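Long-range contacts in histidinol dehydrogenase (Elizabethkingia anophelis NUHP1, PDB 6AN0), which probably catalyses the two successive zinc- and NAD-dependent oxidations that turn L-histidinol into L-histidine, the last step of histidine biosynthesis: residues R124-I129 against F390-T395; A233-A238 against S383-D388; S241-I246 against A258-Q263; S270-L275 against L307-I312. All coordinates share one frame; numbering follows the deposited sequence.

Interaction 1 (R124-I129 against F390-T395); sequences RPIENI and FIKKIT. With HIS (histidine), chain U.
Backbone hydrogen bonds pair the strands antiparallel. Arg-124 and Lys-392 form a hydrogen-bonded pair, Arg-124 N to Lys-392 O at 2.9 Å and Lys-392 N to Arg-124 O at 2.8 Å, both nearly along the C=O axis. Past the non-hydrogen-bonded pair Pro-125/Ile-391, Ile-126 N binds Phe-390 O (2.8 Å, N-H...O 173°) from above the carbonyl plane. The one side-chain hydrogen bond between the segments comes from Lys-392: bent at chi2 and chi3, its chain crosses Ile-126 obliquely, CD against CG1, and sets NZ 2.9 Å from Pro-125 O. NZ also holds a water bound by Glu-127 N and reaches Thr-347 O of the second subunit, giving it three acceptors. Apolar contacts follow: Ile-129 CD1 meets the edge of the Phe-390 ring at CD1 (3.9 Å), and Ile-394 CD1 crosses Arg-124 CG at about a right angle (3.6 Å). Arg-124 turns away, NE to Ile-346 O of the second subunit and NH2 to Glu-122. The extended chain of Lys-393 passes the NE2 corner of the bound histidine's imidazole, CD 3.1 Å from NE2. The strand pair belongs to the mixed sheet; helix 142-154 packs on Phe-390 and Ile-391, strand 211-213 on Ile-126 and Ile-129.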
loop_
_atom_site.group_PDB
_atom_site.type_symbol
_atom_site.label_atom_id
_atom_site.label_comp_id
_atom_site.label_asym_id
_atom_site.label_seq_id
_atom_site.Cartn_x
_atom_site.Cartn_y
_atom_site.Cartn_z
ATOM N N ARG A 124 -10.229 -10.384 0.719
ATOM C CA ARG A 124 -9.751 -11.681 0.283
ATOM C C ARG A 124 -8.262 -11.692 0.590
ATOM O O ARG A 124 -7.592 -10.661 0.424
ATOM C CB ARG A 124 -9.978 -11.944 -1.220
ATOM C CG ARG A 124 -11.454 -12.043 -1.650
ATOM C CD ARG A 124 -12.130 -13.274 -1.060
ATOM N NE ARG A 124 -13.494 -13.406 -1.579
ATOM C CZ ARG A 124 -14.571 -12.873 -1.024
ATOM N NH1 ARG A 124 -14.463 -12.172 0.094
ATOM N NH2 ARG A 124 -15.762 -13.043 -1.599
ATOM N N PRO A 125 -7.714 -12.830 1.020
ATOM C CA PRO A 125 -6.283 -12.870 1.339
ATOM C C PRO A 125 -5.418 -12.738 0.098
ATOM O O PRO A 125 -5.763 -13.207 -0.995
ATOM C CB PRO A 125 -6.101 -14.256 1.971
ATOM C CG PRO A 125 -7.175 -15.100 1.285
ATOM C CD PRO A 125 -8.355 -14.151 1.203
ATOM N N ILE A 126 -4.253 -12.121 0.285
ATOM C CA ILE A 126 -3.172 -12.289 -0.684
ATOM C C ILE A 126 -2.660 -13.717 -0.551
ATOM O O ILE A 126 -2.283 -14.154 0.541
ATOM C CB ILE A 126 -2.053 -11.266 -0.445
ATOM C CG1 ILE A 126 -2.584 -9.839 -0.639
ATOM C CG2 ILE A 126 -0.852 -11.543 -1.376
ATOM C CD1 ILE A 126 -1.588 -8.760 -0.162
ATOM N N GLU A 127 -2.652 -14.452 -1.666
ATOM C CA GLU A 127 -2.540 -15.906 -1.586
ATOM C C GLU A 127 -1.155 -16.353 -1.130
ATOM O O GLU A 127 -1.039 -17.256 -0.291
ATOM C CB GLU A 127 -2.879 -16.523 -2.944
ATOM C CG GLU A 127 -2.981 -18.034 -2.938
ATOM C CD GLU A 127 -3.257 -18.598 -4.328
ATOM O OE1 GLU A 127 -2.452 -18.342 -5.250
ATOM O OE2 GLU A 127 -4.282 -19.287 -4.497
ATOM N N ASN A 128 -0.091 -15.740 -1.658
ATOM C CA ASN A 128 1.274 -16.186 -1.383
ATOM C C ASN A 128 2.049 -15.074 -0.691
ATOM O O ASN A 128 2.265 -14.003 -1.272
ATOM C CB ASN A 128 1.970 -16.608 -2.683
ATOM C CG ASN A 128 1.254 -17.760 -3.372
ATOM O OD1 ASN A 128 1.377 -18.906 -2.961
ATOM N ND2 ASN A 128 0.488 -17.453 -4.412
ATOM N N ILE A 129 2.481 -15.340 0.537
ATOM C CA ILE A 129 3.130 -14.355 1.397
ATOM C C ILE A 129 4.566 -14.802 1.617
ATOM O O ILE A 129 4.806 -15.971 1.943
ATOM C CB ILE A 129 2.394 -14.235 2.746
ATOM C CG1 ILE A 129 0.945 -13.753 2.542
ATOM C CG2 ILE A 129 3.194 -13.399 3.735
ATOM C CD1 ILE A 129 0.818 -12.356 1.990
ATOM N N PHE A 390 -2.356 -7.738 4.365
ATOM C CA PHE A 390 -2.331 -9.111 3.884
ATOM C C PHE A 390 -3.535 -9.460 3.022
ATOM O O PHE A 390 -3.703 -10.628 2.646
ATOM C CB PHE A 390 -2.232 -10.068 5.078
ATOM C CG PHE A 390 -0.927 -9.951 5.830
ATOM C CD1 PHE A 390 0.174 -10.724 5.458
ATOM C CD2 PHE A 390 -0.795 -9.047 6.877
ATOM C CE1 PHE A 390 1.378 -10.620 6.139
ATOM C CE2 PHE A 390 0.405 -8.928 7.563
ATOM C CZ PHE A 390 1.498 -9.722 7.186
ATOM N N ILE A 391 -4.376 -8.477 2.695
ATOM C CA ILE A 391 -5.624 -8.713 1.987
ATOM C C ILE A 391 -5.732 -7.760 0.807
ATOM O O ILE A 391 -5.021 -6.758 0.715
ATOM C CB ILE A 391 -6.845 -8.531 2.917
ATOM C CG1 ILE A 391 -6.852 -7.106 3.487
ATOM C CG2 ILE A 391 -6.797 -9.548 4.036
ATOM C CD1 ILE A 391 -8.150 -6.732 4.225
ATOM N N LYS A 392 -6.652 -8.091 -0.097
ATOM C CA LYS A 392 -7.178 -7.173 -1.093
ATOM C C LYS A 392 -8.631 -6.902 -0.735
ATOM O O LYS A 392 -9.350 -7.819 -0.330
ATOM C CB LYS A 392 -7.097 -7.761 -2.511
ATOM C CG LYS A 392 -5.725 -8.329 -2.947
ATOM C CD LYS A 392 -5.603 -9.842 -2.739
ATOM C CE LYS A 392 -6.492 -10.632 -3.703
ATOM N NZ LYS A 392 -6.308 -12.117 -3.595
ATOM N N LYS A 393 -9.064 -5.648 -0.882
ATOM C CA LYS A 393 -10.459 -5.282 -0.653
ATOM C C LYS A 393 -11.122 -5.147 -2.016
ATOM O O LYS A 393 -10.866 -4.183 -2.746
ATOM C CB LYS A 393 -10.575 -3.995 0.164
ATOM C CG LYS A 393 -9.892 -4.102 1.543
ATOM C CD LYS A 393 -10.291 -2.951 2.478
ATOM C CE LYS A 393 -9.586 -3.074 3.830
ATOM N NZ LYS A 393 -9.968 -1.975 4.772
ATOM N N ILE A 394 -11.947 -6.133 -2.364
ATOM C CA ILE A 394 -12.601 -6.200 -3.667
ATOM C C ILE A 394 -13.927 -5.449 -3.580
ATOM O O ILE A 394 -14.700 -5.660 -2.641
ATOM C CB ILE A 394 -12.822 -7.664 -4.082
ATOM C CG1 ILE A 394 -11.472 -8.409 -4.147
ATOM C CG2 ILE A 394 -13.575 -7.740 -5.417
ATOM C CD1 ILE A 394 -11.616 -9.884 -4.509
ATOM N N THR A 395 -14.214 -4.589 -4.561
ATOM C CA THR A 395 -15.508 -3.924 -4.579
ATOM C C THR A 395 -16.495 -4.717 -5.431
ATOM O O THR A 395 -16.118 -5.332 -6.440
ATOM C CB THR A 395 -15.399 -2.486 -5.086
ATOM O OG1 THR A 395 -14.748 -2.480 -6.354
ATOM C CG2 THR A 395 -14.579 -1.649 -4.099
HETATM N N HIS U . -16.653 -7.523 5.202
HETATM C CA HIS U . -15.651 -8.009 4.273
HETATM C C HIS U . -15.791 -9.504 3.995
HETATM O O HIS U . -14.793 -10.197 3.767
HETATM C CB HIS U . -14.256 -7.699 4.804
HETATM C CG HIS U . -13.695 -6.408 4.296
HETATM N ND1 HIS U . -14.365 -5.612 3.394
HETATM C CD2 HIS U . -12.528 -5.777 4.561
HETATM C CE1 HIS U . -13.638 -4.543 3.129
HETATM N NE2 HIS U . -12.522 -4.617 3.829
HETATM O OXT HIS U . -16.899 -10.047 3.977
HETATM O O HOH W 1 -3.704 -13.137 -4.251
#

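Interaction 2 (A233-A238 against S383-D388); sequences AIDMPA and SGVSLD. With EDO (1,2-ethanediol), chain D.
Two loop segments meet near the centre of the subunit: the turn that leaves strand 233-234 of the mixed sheet, and the irregular run leading into strand 391-399. No hydrogen bond joins them. Met-236 carries the contact, its side chain about 7 Å from that of Glu-330, a predicted proton acceptor. With CG in the crowded position between backbone N and carbonyl carbon (chi1 67°) and the chain bent at chi3, its methyl CE lies 3.4 Å from Ser-383 O and 3.7 Å from Val-385 CG2, the Met and Val side chains crossing at about a right angle. CB of Asp-235 approaches the same valine methyl at 4.2 Å. A 1,2-ethanediol, probably from the crystallisation liquor, sits between the segments: its O2 donates to Asp-235 O (2.8 Å), and Ser-389 OG binds it too. Asp-235 spends its carboxylate on Lys-224 and Gly-214 N and weakly on Met-236 N. Ser-383 OG bonds Lys-393 N of the second subunit. The direct junction is thus van der Waals contact, a methionine methyl against a valine methyl and a carbonyl oxygen, while the carboxylate of Asp-235 and hydroxyl of Ser-383 find their main partners outside.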
loop_
_atom_site.group_PDB
_atom_site.type_symbol
_atom_site.label_atom_id
_atom_site.label_comp_id
_atom_site.label_asym_id
_atom_site.label_seq_id
_atom_site.Cartn_x
_atom_site.Cartn_y
_atom_site.Cartn_z
ATOM N N ALA A 233 4.581 -7.262 -4.659
ATOM C CA ALA A 233 4.329 -6.154 -3.741
ATOM C C ALA A 233 5.266 -6.267 -2.541
ATOM O O ALA A 233 5.720 -7.356 -2.200
ATOM C CB ALA A 233 2.868 -6.148 -3.270
ATOM N N ILE A 234 5.551 -5.134 -1.885
ATOM C CA ILE A 234 6.312 -5.170 -0.638
ATOM C C ILE A 234 5.565 -4.400 0.445
ATOM O O ILE A 234 4.660 -3.611 0.163
ATOM C CB ILE A 234 7.747 -4.619 -0.813
ATOM C CG1 ILE A 234 7.729 -3.121 -1.135
ATOM C CG2 ILE A 234 8.477 -5.431 -1.898
ATOM C CD1 ILE A 234 9.120 -2.507 -1.199
ATOM N N ASP A 235 5.955 -4.648 1.707
ATOM C CA ASP A 235 5.204 -4.087 2.833
ATOM C C ASP A 235 5.366 -2.575 2.915
ATOM O O ASP A 235 4.374 -1.835 2.919
ATOM C CB ASP A 235 5.584 -4.755 4.169
ATOM C CG ASP A 235 7.095 -4.904 4.397
ATOM O OD1 ASP A 235 7.923 -4.649 3.490
ATOM O OD2 ASP A 235 7.444 -5.323 5.529
ATOM N N MET A 236 6.595 -2.096 2.949
ATOM C CA MET A 236 6.836 -0.663 3.051
ATOM C C MET A 236 8.317 -0.402 2.803
ATOM O O MET A 236 9.110 -1.349 2.841
ATOM C CB MET A 236 6.441 -0.163 4.433
ATOM C CG MET A 236 7.341 -0.730 5.495
ATOM S SD MET A 236 6.755 -0.264 7.125
ATOM C CE MET A 236 5.249 -1.213 7.218
ATOM N N PRO A 237 8.729 0.851 2.578
ATOM C CA PRO A 237 10.162 1.154 2.492
ATOM C C PRO A 237 10.846 1.011 3.843
ATOM O O PRO A 237 10.213 1.026 4.900
ATOM C CB PRO A 237 10.199 2.611 2.015
ATOM C CG PRO A 237 8.822 2.930 1.573
ATOM C CD PRO A 237 7.908 2.053 2.347
ATOM N N ALA A 238 12.169 0.900 3.803
ATOM C CA ALA A 238 12.941 0.569 4.993
ATOM C C ALA A 238 13.819 1.736 5.445
ATOM O O ALA A 238 14.014 2.731 4.735
ATOM C CB ALA A 238 13.796 -0.680 4.747
ATOM N N SER A 383 1.415 3.175 6.693
ATOM C CA SER A 383 1.027 2.655 7.999
ATOM C C SER A 383 1.973 1.536 8.417
ATOM O O SER A 383 2.697 0.968 7.602
ATOM C CB SER A 383 -0.411 2.098 7.990
ATOM O OG SER A 383 -1.355 3.046 7.517
ATOM N N GLY A 384 1.939 1.196 9.699
ATOM C CA GLY A 384 2.551 -0.050 10.118
ATOM C C GLY A 384 1.817 -1.242 9.532
ATOM O O GLY A 384 0.667 -1.145 9.088
ATOM N N VAL A 385 2.503 -2.384 9.495
ATOM C CA VAL A 385 1.844 -3.609 9.043
ATOM C C VAL A 385 0.613 -3.884 9.905
ATOM O O VAL A 385 0.627 -3.685 11.126
ATOM C CB VAL A 385 2.833 -4.788 9.073
ATOM C CG1 VAL A 385 2.107 -6.121 8.864
ATOM C CG2 VAL A 385 3.895 -4.601 7.976
ATOM N N SER A 386 -0.467 -4.339 9.269
ATOM C CA SER A 386 -1.689 -4.718 9.990
ATOM C C SER A 386 -2.399 -5.802 9.192
ATOM O O SER A 386 -1.887 -6.293 8.182
ATOM C CB SER A 386 -2.600 -3.503 10.219
ATOM O OG SER A 386 -3.216 -3.094 8.997
ATOM N N LEU A 387 -3.593 -6.190 9.646
ATOM C CA LEU A 387 -4.370 -7.145 8.864
ATOM C C LEU A 387 -4.573 -6.645 7.432
ATOM O O LEU A 387 -4.544 -7.441 6.482
ATOM C CB LEU A 387 -5.720 -7.396 9.543
ATOM C CG LEU A 387 -6.509 -8.543 8.932
ATOM C CD1 LEU A 387 -5.816 -9.853 9.206
ATOM C CD2 LEU A 387 -7.899 -8.520 9.547
ATOM N N ASP A 388 -4.767 -5.322 7.266
ATOM C CA ASP A 388 -4.942 -4.706 5.948
ATOM C C ASP A 388 -3.802 -5.030 4.986
ATOM O O ASP A 388 -3.992 -4.988 3.762
ATOM C CB ASP A 388 -5.002 -3.179 6.054
ATOM C CG ASP A 388 -6.068 -2.674 7.010
ATOM O OD1 ASP A 388 -6.633 -3.465 7.790
ATOM O OD2 ASP A 388 -6.318 -1.453 6.982
HETATM C C1 EDO D . 1.727 -1.476 5.421
HETATM O O1 EDO D . 0.343 -1.770 5.187
HETATM C C2 EDO D . 2.477 -2.726 4.978
HETATM O O2 EDO D . 1.994 -3.041 3.681
#

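Interaction 3 (S241-I246 against A258-Q263); sequences SEVLVI and ADLLSQ
Strand 242-246 and helix 258-263 run nearly antiparallel, 165° between their directions, with axes 8.4 Å apart. They are the first strand and the helix of a beta-alpha-beta unit in the parallel sheet of a Rossmann-like domain. Alternate strand residues Val-243 and Val-245 face the helix. Val-243 CG1, in the crowded position between backbone N and carbonyl carbon, presses on Gln-263 CB at 3.5 Å, the two side chains sliding past each other in opposite directions. Val-245 CG2 meets Leu-260 CD2 at 3.9 Å. Gln-263 sets CG anti to its backbone N (chi1 -180°) and bends at chi2, so that its amide lies over the backbone of Glu-242, with CD 3.5 Å from Glu-242 N. NE2 comes near Glu-242 O at too poor an angle to bond; that carbonyl instead takes ND1 of His-331. Ser-241 and Gln-263 are predicted to bind the substrate, and Gln-263 the zinc too; its side chain lies about 5 Å from the bound zinc. The strand end thus borders the probable active site, where Glu-330, a predicted proton acceptor, touches Ser-241. At this end Ser-241 OG donates to Gln-263 OE1 in the plane of the amide carbonyl, a short 2.6 Å bond.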
loop_
_atom_site.group_PDB
_atom_site.type_symbol
_atom_site.label_atom_id
_atom_site.label_comp_id
_atom_site.label_asym_id
_atom_site.label_seq_id
_atom_site.Cartn_x
_atom_site.Cartn_y
_atom_site.Cartn_z
ATOM N N SER A 241 15.585 2.316 12.822
ATOM C CA SER A 241 14.498 2.575 13.755
ATOM C C SER A 241 14.763 3.841 14.563
ATOM O O SER A 241 15.884 4.357 14.620
ATOM C CB SER A 241 14.291 1.382 14.682
ATOM O OG SER A 241 15.510 1.010 15.289
ATOM N N GLU A 242 13.704 4.344 15.195
ATOM C CA GLU A 242 13.766 5.661 15.817
ATOM C C GLU A 242 12.640 5.802 16.840
ATOM O O GLU A 242 11.611 5.124 16.755
ATOM C CB GLU A 242 13.667 6.758 14.748
ATOM C CG GLU A 242 12.364 6.619 13.991
ATOM C CD GLU A 242 12.264 7.421 12.716
ATOM O OE1 GLU A 242 11.132 7.869 12.430
ATOM O OE2 GLU A 242 13.280 7.567 11.984
ATOM N N VAL A 243 12.848 6.678 17.816
ATOM C CA VAL A 243 11.788 7.050 18.749
ATOM C C VAL A 243 11.848 8.553 18.983
ATOM O O VAL A 243 12.920 9.165 18.991
ATOM C CB VAL A 243 11.872 6.280 20.101
ATOM C CG1 VAL A 243 13.123 6.680 20.898
ATOM C CG2 VAL A 243 10.615 6.516 20.950
ATOM N N LEU A 244 10.678 9.150 19.185
ATOM C CA LEU A 244 10.574 10.511 19.680
ATOM C C LEU A 244 9.732 10.468 20.944
ATOM O O LEU A 244 8.665 9.846 20.955
ATOM C CB LEU A 244 9.959 11.442 18.628
ATOM C CG LEU A 244 9.897 12.947 18.921
ATOM C CD1 LEU A 244 9.965 13.727 17.613
ATOM C CD2 LEU A 244 8.622 13.328 19.703
ATOM N N VAL A 245 10.240 11.078 22.011
ATOM C CA VAL A 245 9.562 11.148 23.301
ATOM C C VAL A 245 9.212 12.601 23.580
ATOM O O VAL A 245 10.043 13.494 23.386
ATOM C CB VAL A 245 10.443 10.584 24.436
ATOM C CG1 VAL A 245 9.702 10.644 25.787
ATOM C CG2 VAL A 245 10.909 9.175 24.103
ATOM N N ILE A 246 7.991 12.831 24.066
ATOM C CA ILE A 246 7.560 14.131 24.578
ATOM C C ILE A 246 7.351 13.997 26.084
ATOM O O ILE A 246 6.575 13.143 26.536
ATOM C CB ILE A 246 6.274 14.615 23.892
ATOM C CG1 ILE A 246 6.496 14.745 22.377
ATOM C CG2 ILE A 246 5.816 15.940 24.499
ATOM C CD1 ILE A 246 5.251 15.264 21.615
ATOM N N ALA A 258 15.490 5.222 30.031
ATOM C CA ALA A 258 15.464 3.810 29.654
ATOM C C ALA A 258 14.798 3.605 28.297
ATOM O O ALA A 258 15.246 2.769 27.498
ATOM C CB ALA A 258 14.750 2.995 30.737
ATOM N N ASP A 259 13.734 4.361 28.011
ATOM C CA ASP A 259 13.071 4.258 26.710
ATOM C C ASP A 259 13.999 4.694 25.579
ATOM O O ASP A 259 14.112 4.007 24.553
ATOM C CB ASP A 259 11.786 5.087 26.710
ATOM C CG ASP A 259 10.735 4.518 27.662
ATOM O OD1 ASP A 259 10.787 3.298 27.928
ATOM O OD2 ASP A 259 9.860 5.276 28.139
ATOM N N LEU A 260 14.667 5.838 25.748
ATOM C CA LEU A 260 15.643 6.288 24.759
ATOM C C LEU A 260 16.716 5.235 24.533
ATOM O O LEU A 260 17.081 4.937 23.388
ATOM C CB LEU A 260 16.289 7.597 25.207
ATOM C CG LEU A 260 15.386 8.820 25.343
ATOM C CD1 LEU A 260 16.195 9.972 25.908
ATOM C CD2 LEU A 260 14.773 9.174 23.983
ATOM N N LEU A 261 17.259 4.679 25.617
ATOM C CA LEU A 261 18.339 3.712 25.458
ATOM C C LEU A 261 17.840 2.411 24.850
ATOM O O LEU A 261 18.599 1.727 24.157
ATOM C CB LEU A 261 19.023 3.467 26.799
ATOM C CG LEU A 261 19.878 4.657 27.253
ATOM C CD1 LEU A 261 20.351 4.488 28.675
ATOM C CD2 LEU A 261 21.075 4.821 26.325
ATOM N N SER A 262 16.571 2.057 25.078
ATOM C CA SER A 262 16.034 0.856 24.448
ATOM C C SER A 262 16.028 0.995 22.929
ATOM O O SER A 262 16.370 0.047 22.214
ATOM C CB SER A 262 14.632 0.539 24.985
ATOM O OG SER A 262 13.656 1.467 24.547
ATOM N N GLN A 263 15.670 2.173 22.417
ATOM C CA GLN A 263 15.726 2.387 20.976
ATOM C C GLN A 263 17.170 2.490 20.479
ATOM O O GLN A 263 17.501 1.955 19.412
ATOM C CB GLN A 263 14.946 3.651 20.609
ATOM C CG GLN A 263 14.949 3.953 19.111
ATOM C CD GLN A 263 14.323 2.831 18.319
ATOM O OE1 GLN A 263 15.001 2.120 17.579
ATOM N NE2 GLN A 263 13.025 2.654 18.483
#

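Interaction 4 (S270-L275 against L307-I312); sequences SQVILL and LQSRGI
Ile-273 lies alongside Arg-310, both side chains pointing the same way, with its CD1 4.0 Å from the arginine CB. They occupy one face of the parallel sheet of a Rossmann-like domain, where strands 271-275 and 310-312 run side by side, 13° apart in direction. On the same face Leu-275 sets its CD2 3.7 Å from CB of Ile-312, again side by side; helix 317-327 packs over this face through Phe-323 and Tyr-327. The opposite face carries Leu-274 and, across from it, Gly-311, which offers no side chain; helix 253-264 touches that face at Val-272 and Leu-274. Main-chain bonds alternate between the strands: Arg-310 N to Val-272 O, Leu-274 N to Arg-310 O, and Ile-312 N to Leu-274 O, the shortest at 2.7 Å. Before the regular pairing begins, Ser-309 stands in for a main-chain acceptor: Val-272 N donates to its OG at 3.1 Å, while Ala-305 O is a second partner of the hydroxyl. Arg-310 is extended from CG to NE, and its NH1 reaches Gln-25 O. The Gln-271 amide, turned 62° from the guanidinium plane, also donates to Gln-25 O, and its OE1 bonds Tyr-327 OH. From the same amide, NE2 donates to Gln-308 O at 3.0 Å, almost straight (176°) and in the plane of both the amide and the carbonyl.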
loop_
_atom_site.group_PDB
_atom_site.type_symbol
_atom_site.label_atom_id
_atom_site.label_comp_id
_atom_site.label_asym_id
_atom_site.label_seq_id
_atom_site.Cartn_x
_atom_site.Cartn_y
_atom_site.Cartn_z
ATOM N N SER A 270 20.323 4.029 14.402
ATOM C CA SER A 270 19.098 4.459 15.062
ATOM C C SER A 270 19.209 5.921 15.475
ATOM O O SER A 270 20.302 6.473 15.602
ATOM C CB SER A 270 18.819 3.612 16.302
ATOM O OG SER A 270 18.489 2.283 15.966
ATOM N N GLN A 271 18.059 6.544 15.710
ATOM C CA GLN A 271 18.027 7.926 16.162
ATOM C C GLN A 271 16.957 8.079 17.227
ATOM O O GLN A 271 15.861 7.516 17.101
ATOM C CB GLN A 271 17.739 8.903 15.012
ATOM C CG GLN A 271 17.792 10.371 15.447
ATOM C CD GLN A 271 17.555 11.340 14.307
ATOM O OE1 GLN A 271 16.542 11.264 13.622
ATOM N NE2 GLN A 271 18.505 12.260 14.092
ATOM N N VAL A 272 17.262 8.846 18.268
ATOM C CA VAL A 272 16.246 9.172 19.262
ATOM C C VAL A 272 16.143 10.687 19.393
ATOM O O VAL A 272 17.127 11.423 19.250
ATOM C CB VAL A 272 16.512 8.506 20.636
ATOM C CG1 VAL A 272 16.857 7.021 20.465
ATOM C CG2 VAL A 272 17.611 9.235 21.407
ATOM N N ILE A 273 14.922 11.151 19.657
ATOM C CA ILE A 273 14.620 12.565 19.828
ATOM C C ILE A 273 13.867 12.709 21.137
ATOM O O ILE A 273 12.857 12.028 21.344
ATOM C CB ILE A 273 13.765 13.116 18.668
ATOM C CG1 ILE A 273 14.440 12.846 17.319
ATOM C CG2 ILE A 273 13.517 14.612 18.863
ATOM C CD1 ILE A 273 15.658 13.682 17.082
ATOM N N LEU A 274 14.361 13.574 22.024
ATOM C CA LEU A 274 13.671 13.903 23.271
ATOM C C LEU A 274 13.232 15.364 23.229
ATOM O O LEU A 274 14.068 16.266 23.107
ATOM C CB LEU A 274 14.576 13.645 24.482
ATOM C CG LEU A 274 14.087 14.125 25.858
ATOM C CD1 LEU A 274 12.766 13.462 26.240
ATOM C CD2 LEU A 274 15.142 13.866 26.933
ATOM N N LEU A 275 11.922 15.593 23.317
ATOM C CA LEU A 275 11.342 16.925 23.423
ATOM C C LEU A 275 10.829 17.097 24.843
ATOM O O LEU A 275 10.087 16.239 25.332
ATOM C CB LEU A 275 10.185 17.112 22.429
ATOM C CG LEU A 275 10.429 16.799 20.950
ATOM C CD1 LEU A 275 9.163 17.097 20.154
ATOM C CD2 LEU A 275 11.601 17.603 20.415
ATOM N N LEU A 307 25.095 9.850 19.231
ATOM C CA LEU A 307 25.823 10.955 18.610
ATOM C C LEU A 307 24.929 11.730 17.651
ATOM O O LEU A 307 25.046 12.956 17.535
ATOM C CB LEU A 307 27.066 10.443 17.874
ATOM C CG LEU A 307 27.980 11.574 17.392
ATOM C CD1 LEU A 307 28.624 12.292 18.581
ATOM C CD2 LEU A 307 29.060 11.072 16.406
ATOM N N GLN A 308 24.026 11.032 16.964
ATOM C CA GLN A 308 23.121 11.637 15.994
ATOM C C GLN A 308 21.776 12.020 16.604
ATOM O O GLN A 308 20.879 12.454 15.876
ATOM C CB GLN A 308 22.889 10.683 14.815
ATOM C CG GLN A 308 24.118 9.919 14.338
ATOM C CD GLN A 308 25.013 10.727 13.397
ATOM O OE1 GLN A 308 24.568 11.670 12.724
ATOM N NE2 GLN A 308 26.287 10.346 13.343
ATOM N N SER A 309 21.623 11.883 17.915
ATOM C CA SER A 309 20.363 12.133 18.601
ATOM C C SER A 309 20.320 13.555 19.156
ATOM O O SER A 309 21.335 14.253 19.223
ATOM C CB SER A 309 20.166 11.091 19.705
ATOM O OG SER A 309 20.067 9.797 19.122
ATOM N N ARG A 310 19.116 13.998 19.539
ATOM C CA ARG A 310 18.896 15.393 19.909
ATOM C C ARG A 310 17.933 15.482 21.083
ATOM O O ARG A 310 16.895 14.819 21.075
ATOM C CB ARG A 310 18.325 16.202 18.729
ATOM C CG ARG A 310 19.082 16.025 17.421
ATOM C CD ARG A 310 18.624 16.991 16.348
ATOM N NE ARG A 310 19.515 16.919 15.195
ATOM C CZ ARG A 310 19.238 16.267 14.072
ATOM N NH1 ARG A 310 18.075 15.648 13.932
ATOM N NH2 ARG A 310 20.120 16.252 13.078
ATOM N N GLY A 311 18.272 16.301 22.075
ATOM C CA GLY A 311 17.329 16.728 23.102
ATOM C C GLY A 311 16.975 18.195 22.906
ATOM O O GLY A 311 17.859 19.046 22.778
ATOM N N ILE A 312 15.673 18.478 22.879
ATOM C CA ILE A 312 15.175 19.797 22.503
ATOM C C ILE A 312 14.172 20.269 23.544
ATOM O O ILE A 312 13.216 19.552 23.861
ATOM C CB ILE A 312 14.530 19.765 21.103
ATOM C CG1 ILE A 312 15.507 19.152 20.091
ATOM C CG2 ILE A 312 14.096 21.172 20.682
ATOM C CD1 ILE A 312 14.905 18.859 18.736
#

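Overall arrangement
From the N terminus, interaction 1 opens at 124-129 and closes only at 390-395, enclosing all the other contacts. Interaction 2 opens at 233-238 and closes at 383-388, nested within it and touching it through Val-385 and Phe-390. Inside interaction 2, interaction 3 makes a short strand-helix closure (241-246 to 258-263), and interaction 4 follows in series, pairing 270-275 with 307-312; none cross. Interactions 3 and 4 build adjoining parts of the parallel sheet, since strands 242-247 and 271-276 are neighbours. Interactions 1 and 2 both reach the mixed sheet; these two and interaction 3, but not 4, touch the second subunit. Interaction 1 lies across the chain's centre from interactions 3 and 4.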